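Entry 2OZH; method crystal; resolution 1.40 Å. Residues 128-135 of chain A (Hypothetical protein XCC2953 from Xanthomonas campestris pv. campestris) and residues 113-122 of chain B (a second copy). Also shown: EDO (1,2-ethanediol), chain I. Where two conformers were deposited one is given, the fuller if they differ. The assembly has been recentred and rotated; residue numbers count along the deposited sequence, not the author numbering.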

ATOM      1  N   PRO A 128      -7.220   5.803  15.010  1.00 10.31           N
ATOM      2  CA  PRO A 128      -6.069   6.622  14.623  1.00 10.96           C
ATOM      3  C   PRO A 128      -4.826   6.336  15.437  1.00 11.50           C
ATOM      4  O   PRO A 128      -3.696   6.497  14.914  1.00 12.30           O
ATOM      5  CB  PRO A 128      -6.579   8.066  14.836  1.00 11.38           C
ATOM      6  CG  PRO A 128      -7.748   7.935  15.743  1.00 12.25           C
ATOM      7  CD  PRO A 128      -8.369   6.626  15.405  1.00 10.83           C
ATOM      8  N   GLN A 129      -4.965   5.936  16.700  1.00 10.76           N
ATOM      9  CA  GLN A 129      -3.805   5.660  17.530  1.00 12.14           C
ATOM     10  C   GLN A 129      -3.031   4.441  17.072  1.00 12.64           C
ATOM     11  O   GLN A 129      -1.883   4.257  17.467  1.00 14.78           O
ATOM     12  CB  GLN A 129      -4.241   5.498  18.995  1.00 15.00           C
ATOM     13  CG  GLN A 129      -3.104   5.381  20.014  1.00 25.05           C
ATOM     14  CD  GLN A 129      -2.700   3.940  20.397  1.00 36.75           C
ATOM     15  OE1 GLN A 129      -3.292   2.951  19.950  1.00 39.56           O
ATOM     16  NE2 GLN A 129      -1.662   3.832  21.223  1.00 46.35           N
ATOM     17  N   SER A 130      -3.643   3.574  16.264  1.00 13.21           N
ATOM     18  CA  SER A 130      -2.956   2.406  15.749  1.00 12.47           C
ATOM     19  C   SER A 130      -1.976   2.701  14.624  1.00 12.93           C
ATOM     20  O   SER A 130      -1.134   1.865  14.276  1.00 13.61           O
ATOM     21  CB  SER A 130      -3.957   1.380  15.208  1.00 12.83           C
ATOM     22  OG  SER A 130      -4.619   1.819  14.012  1.00 12.76           O
ATOM     23  N   LEU A 131      -2.127   3.856  13.989  1.00 12.11           N
ATOM     24  CA  LEU A 131      -1.393   4.126  12.766  1.00 11.21           C
ATOM     25  C   LEU A 131       0.021   4.616  13.049  1.00 12.48           C
ATOM     26  O   LEU A 131       0.267   5.458  13.925  1.00 12.99           O
ATOM     27  CB  LEU A 131      -2.154   5.166  11.962  1.00 10.41           C
ATOM     28  CG  LEU A 131      -3.594   4.766  11.647  1.00 12.30           C
ATOM     29  CD1 LEU A 131      -4.252   5.839  10.765  1.00 15.04           C
ATOM     30  CD2 LEU A 131      -3.685   3.409  10.979  1.00 13.05           C
HETATM   31  N   MSE A 132       0.983   4.107  12.284  1.00 11.24           N
HETATM   32  CA  MSE A 132       2.358   4.580  12.363  1.00 12.79           C
HETATM   33  C   MSE A 132       2.946   4.638  10.986  1.00 12.53           C
HETATM   34  O   MSE A 132       2.463   3.997  10.047  1.00 12.51           O
HETATM   35  CB  MSE A 132       3.200   3.659  13.205  1.00 15.14           C
HETATM   36  CG  MSE A 132       2.617   3.362  14.555  1.00 12.86           C
HETATM   37 SE   MSE A 132       3.871   2.427  15.717  0.75 24.04          SE
HETATM   38  CE  MSE A 132       4.948   3.851  16.202  1.00 17.14           C
ATOM     39  N   GLU A 133       3.973   5.456  10.847  1.00 10.85           N
ATOM     40  CA  GLU A 133       4.663   5.581   9.585  1.00 11.50           C
ATOM     41  C   GLU A 133       6.107   6.020   9.733  1.00 11.16           C
ATOM     42  O   GLU A 133       6.480   6.668  10.724  1.00 10.88           O
ATOM     43  CB  GLU A 133       3.938   6.568   8.671  1.00 11.83           C
ATOM     44  CG  GLU A 133       3.775   7.963   9.258  1.00 13.69           C
ATOM     45  CD  GLU A 133       2.906   8.909   8.410  1.00 13.26           C
ATOM     46  OE1 GLU A 133       2.264   8.477   7.418  1.00 15.65           O
ATOM     47  OE2 GLU A 133       2.874  10.108   8.755  1.00 12.69           O
ATOM     48  N   ARG A 134       6.894   5.691   8.713  1.00 11.37           N
ATOM     49  CA  ARG A 134       8.155   6.334   8.437  1.00 12.10           C
ATOM     50  C   ARG A 134       7.859   7.238   7.272  1.00 11.54           C
ATOM     51  O   ARG A 134       7.693   6.786   6.141  1.00 11.29           O
ATOM     52  CB  ARG A 134       9.244   5.330   8.047  1.00 12.75           C
ATOM     53  CG  ARG A 134       9.667   4.378   9.150  1.00 14.24           C
ATOM     54  CD  ARG A 134      10.495   3.161   8.628  1.00 14.16           C
ATOM     55  NE  ARG A 134      11.599   3.593   7.769  1.00 16.14           N
ATOM     56  CZ  ARG A 134      12.800   3.968   8.196  1.00 15.93           C
ATOM     57  NH1 ARG A 134      13.153   3.893   9.470  1.00 17.72           N
ATOM     58  NH2 ARG A 134      13.662   4.426   7.302  1.00 20.98           N
ATOM     59  N   TYR A 135       7.728   8.532   7.534  1.00 12.50           N
ATOM     60  CA  TYR A 135       7.297   9.464   6.505  1.00 12.84           C
ATOM     61  C   TYR A 135       8.242  10.640   6.426  1.00 12.65           C
ATOM     62  O   TYR A 135       8.461  11.303   7.430  1.00 13.95           O
ATOM     63  CB  TYR A 135       5.871   9.925   6.796  1.00 13.58           C
ATOM     64  CG  TYR A 135       5.213  10.840   5.783  1.00 11.97           C
ATOM     65  CD1 TYR A 135       5.501  10.758   4.458  1.00 13.02           C
ATOM     66  CD2 TYR A 135       4.224  11.722   6.172  1.00 14.71           C
ATOM     67  CE1 TYR A 135       4.887  11.563   3.526  1.00 12.82           C
ATOM     68  CE2 TYR A 135       3.581  12.541   5.229  1.00 16.37           C
ATOM     69  CZ  TYR A 135       3.921  12.449   3.927  1.00 15.97           C
ATOM     70  OH  TYR A 135       3.321  13.237   2.948  1.00 19.94           O
TER
ATOM     71  N   ALA B 113       1.598  -2.775  19.573  1.00 21.84           N
ATOM     72  CA  ALA B 113       3.052  -2.952  19.436  1.00 22.93           C
ATOM     73  C   ALA B 113       3.780  -1.654  19.013  1.00 21.13           C
ATOM     74  O   ALA B 113       4.797  -1.692  18.332  1.00 23.63           O
ATOM     75  CB  ALA B 113       3.349  -4.082  18.491  1.00 21.99           C
ATOM     76  N   HIS B 114       3.286  -0.511  19.476  0.50 22.07           N
ATOM     77  CA  HIS B 114       3.844   0.793  19.089  0.50 21.07           C
ATOM     78  C   HIS B 114       5.292   1.008  19.482  0.50 22.06           C
ATOM     79  O   HIS B 114       6.068   1.625  18.749  0.50 21.10           O
ATOM     80  CB  HIS B 114       3.050   1.919  19.719  1.00 23.47           C
ATOM     81  CG  HIS B 114       1.607   1.917  19.356  1.00 23.98           C
ATOM     82  ND1 HIS B 114       0.704   1.032  19.911  1.00 24.84           N
ATOM     83  CD2 HIS B 114       0.907   2.682  18.491  1.00 19.77           C
ATOM     84  CE1 HIS B 114      -0.495   1.259  19.405  1.00 26.48           C
ATOM     85  NE2 HIS B 114      -0.399   2.264  18.549  1.00 20.71           N
ATOM     86  N   GLY B 115       5.639   0.553  20.680  1.00 23.88           N
ATOM     87  CA  GLY B 115       7.009   0.686  21.177  1.00 23.09           C
ATOM     88  C   GLY B 115       7.999  -0.094  20.352  1.00 22.80           C
ATOM     89  O   GLY B 115       9.117   0.368  20.115  1.00 24.48           O
ATOM     90  N   LEU B 116       7.589  -1.280  19.928  0.50 21.89           N
ATOM     91  CA  LEU B 116       8.397  -2.097  19.032  0.50 22.88           C
ATOM     92  C   LEU B 116       8.724  -1.356  17.723  0.50 22.50           C
ATOM     93  O   LEU B 116       9.895  -1.079  17.440  0.50 18.91           O
ATOM     94  CB  LEU B 116       7.696  -3.424  18.740  1.00 23.59           C
ATOM     95  CG  LEU B 116       8.346  -4.334  17.692  1.00 27.56           C
ATOM     96  CD1 LEU B 116       9.750  -4.712  18.168  1.00 32.81           C
ATOM     97  CD2 LEU B 116       7.501  -5.565  17.467  1.00 30.90           C
ATOM     98  N   TYR B 117       7.689  -1.007  16.954  1.00 20.12           N
ATOM     99  CA  TYR B 117       7.893  -0.420  15.616  1.00 18.84           C
ATOM    100  C   TYR B 117       8.619   0.909  15.710  1.00 17.17           C
ATOM    101  O   TYR B 117       9.332   1.313  14.784  1.00 16.00           O
ATOM    102  CB  TYR B 117       6.562  -0.352  14.829  1.00 15.91           C
ATOM    103  CG  TYR B 117       6.164  -1.755  14.453  1.00 15.67           C
ATOM    104  CD1 TYR B 117       6.908  -2.478  13.524  1.00 15.98           C
ATOM    105  CD2 TYR B 117       5.135  -2.392  15.119  1.00 18.91           C
ATOM    106  CE1 TYR B 117       6.608  -3.785  13.217  1.00 17.58           C
ATOM    107  CE2 TYR B 117       4.808  -3.718  14.822  1.00 19.97           C
ATOM    108  CZ  TYR B 117       5.558  -4.399  13.878  1.00 18.68           C
ATOM    109  OH  TYR B 117       5.266  -5.725  13.621  1.00 23.44           O
ATOM    110  N   ALA B 118       8.522   1.542  16.871  1.00 17.82           N
ATOM    111  CA  ALA B 118       9.240   2.778  17.111  1.00 18.23           C
ATOM    112  C   ALA B 118      10.740   2.548  17.048  1.00 18.18           C
ATOM    113  O   ALA B 118      11.477   3.434  16.644  1.00 16.91           O
ATOM    114  CB  ALA B 118       8.831   3.409  18.460  1.00 19.31           C
ATOM    115  N   ARG B 119      11.180   1.335  17.373  1.00 19.29           N
ATOM    116  CA  ARG B 119      12.614   1.061  17.337  0.50 20.57           C
ATOM    117  C   ARG B 119      13.137   0.978  15.904  1.00 19.19           C
ATOM    118  O   ARG B 119      14.351   1.071  15.689  1.00 20.62           O
ATOM    119  CB  ARG B 119      12.968  -0.188  18.153  0.50 20.24           C
ATOM    120  CG  ARG B 119      12.820   0.031  19.665  0.50 22.19           C
ATOM    121  CD  ARG B 119      13.101  -1.246  20.473  0.50 24.68           C
ATOM    122  NE  ARG B 119      12.510  -1.181  21.815  0.50 25.98           N
ATOM    123  CZ  ARG B 119      13.098  -0.679  22.896  0.50 28.06           C
ATOM    124  NH1 ARG B 119      14.339  -0.181  22.846  0.50 23.80           N
ATOM    125  NH2 ARG B 119      12.433  -0.683  24.050  0.50 27.72           N
ATOM    126  N   TYR B 120      12.228   0.838  14.926  1.00 17.05           N
ATOM    127  CA  TYR B 120      12.575   0.824  13.522  0.50 16.50           C
ATOM    128  C   TYR B 120      12.309   2.176  12.848  1.00 16.00           C
ATOM    129  O   TYR B 120      12.322   2.271  11.628  1.00 16.32           O
ATOM    130  CB  TYR B 120      11.788  -0.288  12.825  0.50 15.72           C
ATOM    131  CG  TYR B 120      12.065  -1.668  13.408  0.50 12.51           C
ATOM    132  CD1 TYR B 120      13.207  -2.371  13.052  0.50 12.44           C
ATOM    133  CD2 TYR B 120      11.190  -2.257  14.320  0.50 15.49           C
ATOM    134  CE1 TYR B 120      13.472  -3.620  13.586  0.50 12.35           C
ATOM    135  CE2 TYR B 120      11.453  -3.518  14.858  0.50 13.06           C
ATOM    136  CZ  TYR B 120      12.588  -4.188  14.483  0.50 13.51           C
ATOM    137  OH  TYR B 120      12.848  -5.443  14.994  0.50 17.28           O
ATOM    138  N   GLY B 121      12.053   3.216  13.640  1.00 15.11           N
ATOM    139  CA  GLY B 121      11.875   4.546  13.088  1.00 15.12           C
ATOM    140  C   GLY B 121      10.438   4.954  12.784  1.00 15.03           C
ATOM    141  O   GLY B 121      10.190   6.078  12.354  1.00 14.61           O
ATOM    142  N   PHE B 122       9.479   4.076  13.031  1.00 13.13           N
ATOM    143  CA  PHE B 122       8.081   4.413  12.817  1.00 13.23           C
ATOM    144  C   PHE B 122       7.625   5.375  13.909  1.00 14.30           C
ATOM    145  O   PHE B 122       8.025   5.262  15.078  1.00 15.33           O
ATOM    146  CB  PHE B 122       7.216   3.156  12.780  1.00 14.44           C
ATOM    147  CG  PHE B 122       7.408   2.320  11.551  1.00 13.12           C
ATOM    148  CD1 PHE B 122       8.416   1.365  11.464  1.00 14.26           C
ATOM    149  CD2 PHE B 122       6.560   2.467  10.465  1.00 12.77           C
ATOM    150  CE1 PHE B 122       8.587   0.628  10.323  1.00 14.91           C
ATOM    151  CE2 PHE B 122       6.729   1.712   9.319  1.00 14.32           C
ATOM    152  CZ  PHE B 122       7.732   0.798   9.249  1.00 13.42           C
TER
HETATM  153  C1  EDO I 305      16.741   4.808   9.843  1.00 49.48           C
HETATM  154  O1  EDO I 305      16.581   5.116   8.457  1.00 48.02           O
HETATM  155  C2  EDO I 305      15.800   5.673  10.680  1.00 54.96           C
HETATM  156  O2  EDO I 305      15.189   4.878  11.709  1.00 58.35           O

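The strand of chain A (A:Leu131 to A:Tyr135) runs nearly parallel to the helix of chain B, at 7° with a closest axial approach of 9.9 Å, and the two stretches bury 513 Å² between them. A:Pro128 makes no contact. The first polar link comes from A:Gln129, whose carbonyl O accepts a hydrogen bond from B:His114 NE2 at 2.7 Å, so this imidazole nitrogen carries a proton. The side chain of A:Gln129 curls back so that its NE2 lies over one face of the imidazole; although A:Gln129 OE1 is 3.3 Å from B:His114 NE2, the angle is too poor for a second hydrogen bond. A:Ser130 and A:Leu131 point their CB atoms away from chain B and contribute little.

A:Met132, a selenomethionine, is the apolar centre of the contact. Its CB points toward chain B, and its SE packs 4.0 Å from B:Tyr117 CB and lies obliquely to the B:His114 ring, 4.9 Å from the centroid. The terminal CE reaches B:His114 O and B:Phe122 O, each at 3.6 Å, while A:Met132 CB sits 4.1 Å from B:Phe122 CB.

The CA-to-CB bond of A:Glu133 points away from chain B, and the residue takes part through its backbone: its O receives a CA-H...O contact from B:Phe122 CA at 3.5 Å.

A:Arg134 combines both kinds of interaction. Its aliphatic portion covers a face of the B:Phe122 ring, with A:Arg134 CG 3.7 Å from the centroid and only 5° off the normal. Beyond it, A:Arg134 NH1 donates to B:Tyr120 O at 2.8 Å, and A:Arg134 NH2 to O1 of the 1,2-ethanediol at 3.2 Å. B:Gly121 closes the type I turn beside this guanidinium; a CB there would lie 2.5 Å from A:Arg134 NH1, and its backbone angles independently call for glycine. A:Tyr135 leaves the contact.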